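PDB 2B6N: proteinase K from Serratia sp., which probably cleaves peptide bonds inside proteins as a calcium-binding serine endopeptidase of the subtilase family, this chain being its subtilase-family catalytic part. Local coordinates for residues Gly109-Val117 with Ala138-Ala146. Numbering follows the deposited sequence.
Sequences GVIAGINWV and ATDDAVNAA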
loop_
_atom_site.group_PDB
_atom_site.type_symbol
_atom_site.label_atom_id
_atom_site.label_comp_id
_atom_site.label_asym_id
_atom_site.label_seq_id
_atom_site.Cartn_x
_atom_site.Cartn_y
_atom_site.Cartn_z
ATOM N N GLY A 109 -1.868 15.360 -12.422
ATOM C CA GLY A 109 -2.413 14.035 -12.756
ATOM C C GLY A 109 -2.626 13.186 -11.507
ATOM O O GLY A 109 -3.624 12.457 -11.394
ATOM N N VAL A 110 -1.698 13.293 -10.556
ATOM C CA VAL A 110 -1.833 12.554 -9.299
ATOM C C VAL A 110 -3.075 13.035 -8.547
ATOM O O VAL A 110 -3.848 12.223 -8.030
ATOM C CB VAL A 110 -0.589 12.699 -8.405
ATOM C CG1 VAL A 110 -0.860 12.123 -6.986
ATOM C CG2 VAL A 110 0.621 12.015 -9.068
ATOM N N ILE A 111 -3.239 14.354 -8.479
ATOM C CA ILE A 111 -4.433 14.961 -7.865
ATOM C C ILE A 111 -5.724 14.534 -8.582
ATOM O O ILE A 111 -6.732 14.210 -7.932
ATOM C CB ILE A 111 -4.303 16.512 -7.751
ATOM C CG1 ILE A 111 -3.246 16.885 -6.686
ATOM C CG2 ILE A 111 -5.678 17.153 -7.478
ATOM C CD1 ILE A 111 -2.819 18.329 -6.717
ATOM N N ALA A 112 -5.695 14.518 -9.919
ATOM C CA ALA A 112 -6.818 13.985 -10.692
ATOM C C ALA A 112 -7.187 12.564 -10.251
ATOM O O ALA A 112 -8.366 12.262 -10.085
ATOM C CB ALA A 112 -6.542 14.048 -12.220
ATOM N N GLY A 113 -6.186 11.705 -10.060
ATOM C CA GLY A 113 -6.423 10.313 -9.604
ATOM C C GLY A 113 -7.008 10.225 -8.190
ATOM O O GLY A 113 -7.901 9.404 -7.913
ATOM N N ILE A 114 -6.487 11.054 -7.291
ATOM C CA ILE A 114 -7.015 11.114 -5.914
ATOM C C ILE A 114 -8.498 11.495 -5.965
ATOM O O ILE A 114 -9.346 10.834 -5.350
ATOM C CB ILE A 114 -6.248 12.145 -5.059
ATOM C CG1 ILE A 114 -4.781 11.725 -4.879
ATOM C CG2 ILE A 114 -6.911 12.301 -3.685
ATOM C CD1 ILE A 114 -3.836 12.862 -4.427
ATOM N N ASN A 115 -8.799 12.561 -6.707
ATOM C CA ASN A 115 -10.162 13.046 -6.816
ATOM C C ASN A 115 -11.037 11.980 -7.436
ATOM O O ASN A 115 -12.169 11.786 -7.003
ATOM C CB ASN A 115 -10.246 14.347 -7.622
ATOM C CG ASN A 115 -9.624 15.544 -6.894
ATOM O OD1 ASN A 115 -9.465 15.544 -5.670
ATOM N ND2 ASN A 115 -9.291 16.582 -7.654
ATOM N N TRP A 116 -10.509 11.281 -8.446
ATOM C CA TRP A 116 -11.269 10.217 -9.107
ATOM C C TRP A 116 -11.727 9.172 -8.098
ATOM O O TRP A 116 -12.893 8.780 -8.107
ATOM C CB TRP A 116 -10.494 9.562 -10.274
ATOM C CG TRP A 116 -11.372 8.617 -11.071
ATOM C CD1 TRP A 116 -12.145 8.926 -12.155
ATOM C CD2 TRP A 116 -11.603 7.239 -10.792
ATOM N NE1 TRP A 116 -12.820 7.813 -12.595
ATOM C CE2 TRP A 116 -12.515 6.762 -11.766
ATOM C CE3 TRP A 116 -11.126 6.351 -9.816
ATOM C CZ2 TRP A 116 -12.951 5.436 -11.797
ATOM C CZ3 TRP A 116 -11.558 5.020 -9.851
ATOM C CH2 TRP A 116 -12.464 4.584 -10.837
ATOM N N VAL A 117 -10.810 8.717 -7.240
ATOM C CA VAL A 117 -11.169 7.751 -6.176
ATOM C C VAL A 117 -12.263 8.318 -5.255
ATOM O O VAL A 117 -13.260 7.632 -4.986
ATOM C CB VAL A 117 -9.932 7.291 -5.345
ATOM C CG1 VAL A 117 -10.357 6.361 -4.175
ATOM C CG2 VAL A 117 -8.914 6.568 -6.253
ATOM N N ALA A 138 -1.473 21.366 -2.197
ATOM C CA ALA A 138 -2.525 20.964 -3.151
ATOM C C ALA A 138 -2.733 19.447 -3.135
ATOM O O ALA A 138 -3.887 18.956 -3.099
ATOM C CB ALA A 138 -2.183 21.468 -4.581
ATOM N N THR A 139 -1.624 18.705 -3.152
ATOM C CA THR A 139 -1.690 17.252 -3.073
ATOM C C THR A 139 -2.252 16.793 -1.719
ATOM O O THR A 139 -3.130 15.925 -1.655
ATOM C CB THR A 139 -0.315 16.594 -3.309
ATOM O OG1 THR A 139 0.186 16.996 -4.594
ATOM C CG2 THR A 139 -0.445 15.051 -3.275
ATOM N N ASP A 140 -1.736 17.371 -0.642
ATOM C CA ASP A 140 -2.216 17.061 0.708
ATOM C C ASP A 140 -3.725 17.322 0.875
ATOM O O ASP A 140 -4.443 16.524 1.484
ATOM C CB ASP A 140 -1.428 17.859 1.758
ATOM C CG ASP A 140 0.077 17.618 1.693
ATOM O OD1 ASP A 140 0.527 16.592 1.134
ATOM O OD2 ASP A 140 0.810 18.475 2.240
ATOM N N ASP A 141 -4.195 18.447 0.333
ATOM C CA ASP A 141 -5.615 18.788 0.404
ATOM C C ASP A 141 -6.473 17.750 -0.293
ATOM O O ASP A 141 -7.563 17.403 0.194
ATOM C CB ASP A 141 -5.895 20.135 -0.259
ATOM C CG ASP A 141 -5.434 21.322 0.583
ATOM O OD1 ASP A 141 -5.142 21.164 1.794
ATOM O OD2 ASP A 141 -5.364 22.409 -0.015
ATOM N N ALA A 142 -6.013 17.288 -1.456
ATOM C CA ALA A 142 -6.790 16.311 -2.204
ATOM C C ALA A 142 -6.881 15.002 -1.418
ATOM O O ALA A 142 -7.941 14.381 -1.381
ATOM C CB ALA A 142 -6.213 16.079 -3.616
ATOM N N VAL A 143 -5.773 14.593 -0.801
ATOM C CA VAL A 143 -5.758 13.379 0.037
ATOM C C VAL A 143 -6.683 13.528 1.252
ATOM O O VAL A 143 -7.518 12.666 1.518
ATOM C CB VAL A 143 -4.330 12.999 0.521
ATOM C CG1 VAL A 143 -4.396 11.848 1.561
ATOM C CG2 VAL A 143 -3.465 12.581 -0.651
ATOM N N ASN A 144 -6.507 14.622 1.978
ATOM C CA ASN A 144 -7.288 14.877 3.190
ATOM C C ASN A 144 -8.794 14.951 2.874
ATOM O O ASN A 144 -9.614 14.408 3.621
ATOM C CB ASN A 144 -6.815 16.161 3.886
ATOM C CG ASN A 144 -5.451 16.023 4.540
ATOM O OD1 ASN A 144 -4.997 14.933 4.868
ATOM N ND2 ASN A 144 -4.794 17.155 4.738
ATOM N N ALA A 145 -9.143 15.568 1.740
ATOM C CA ALA A 145 -10.532 15.625 1.297
ATOM C C ALA A 145 -11.101 14.245 0.948
ATOM O O ALA A 145 -12.253 13.946 1.297
ATOM C CB ALA A 145 -10.697 16.608 0.089
ATOM N N ALA A 146 -10.312 13.398 0.264
ATOM C CA ALA A 146 -10.777 12.038 -0.078
ATOM C C ALA A 146 -10.995 11.197 1.181
ATOM O O ALA A 146 -11.942 10.409 1.255
ATOM C CB ALA A 146 -9.789 11.336 -1.039
HETATM O O HOH W 1 -9.942 14.743 -3.158
#
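The carbonyl oxygen A142 O is gripped twice: its own helix gives it the N-H of A146, and a water, 2.7 Å away, donates a second hydrogen bond. The same water donates to N115 OD1, also at 2.7 Å, and so bridges the two helices over the A142 methyl, where their side chains share no direct polar bond. I114 CG2 packs against this carbonyl too, 3.3 Å from A142 O, a close fit for a methyl on an oxygen already bonded twice. I114 is the knob of the interface, set in the hole formed by T139, A142, V143 and A146. Its two branches divide the work. With CG1 beside the backbone N (chi1 -65°), CG2 is turned anti to it and fits between the methyls of A142 and A146, while the extended CG1 arm carries CD1 to V143 CG2 at 3.8 Å. One turn earlier, I111 has the same rotamer but reaches differently: its CD1 lies over the backbone between A138 and T139, 3.8 Å from A138 CB, and its CG2 meets A142 CB at 4.0 Å. T139 OG1 lies beside this arm, its hydroxyl hydrogen-bonded to S136. Alanines at 138, 142 and 146 present only methyls to the isoleucines; the axes of segments 109-117 and 138-146 approach to 9.2 Å and run nearly parallel, 9° apart. Helices 107-120 and 137-148 lie side by side against the parallel sheet of the subtilase fold, linked through strand 125-129; M129 of that strand and F153 of strand 152-156 both touch I114 and V143, flooring the interface.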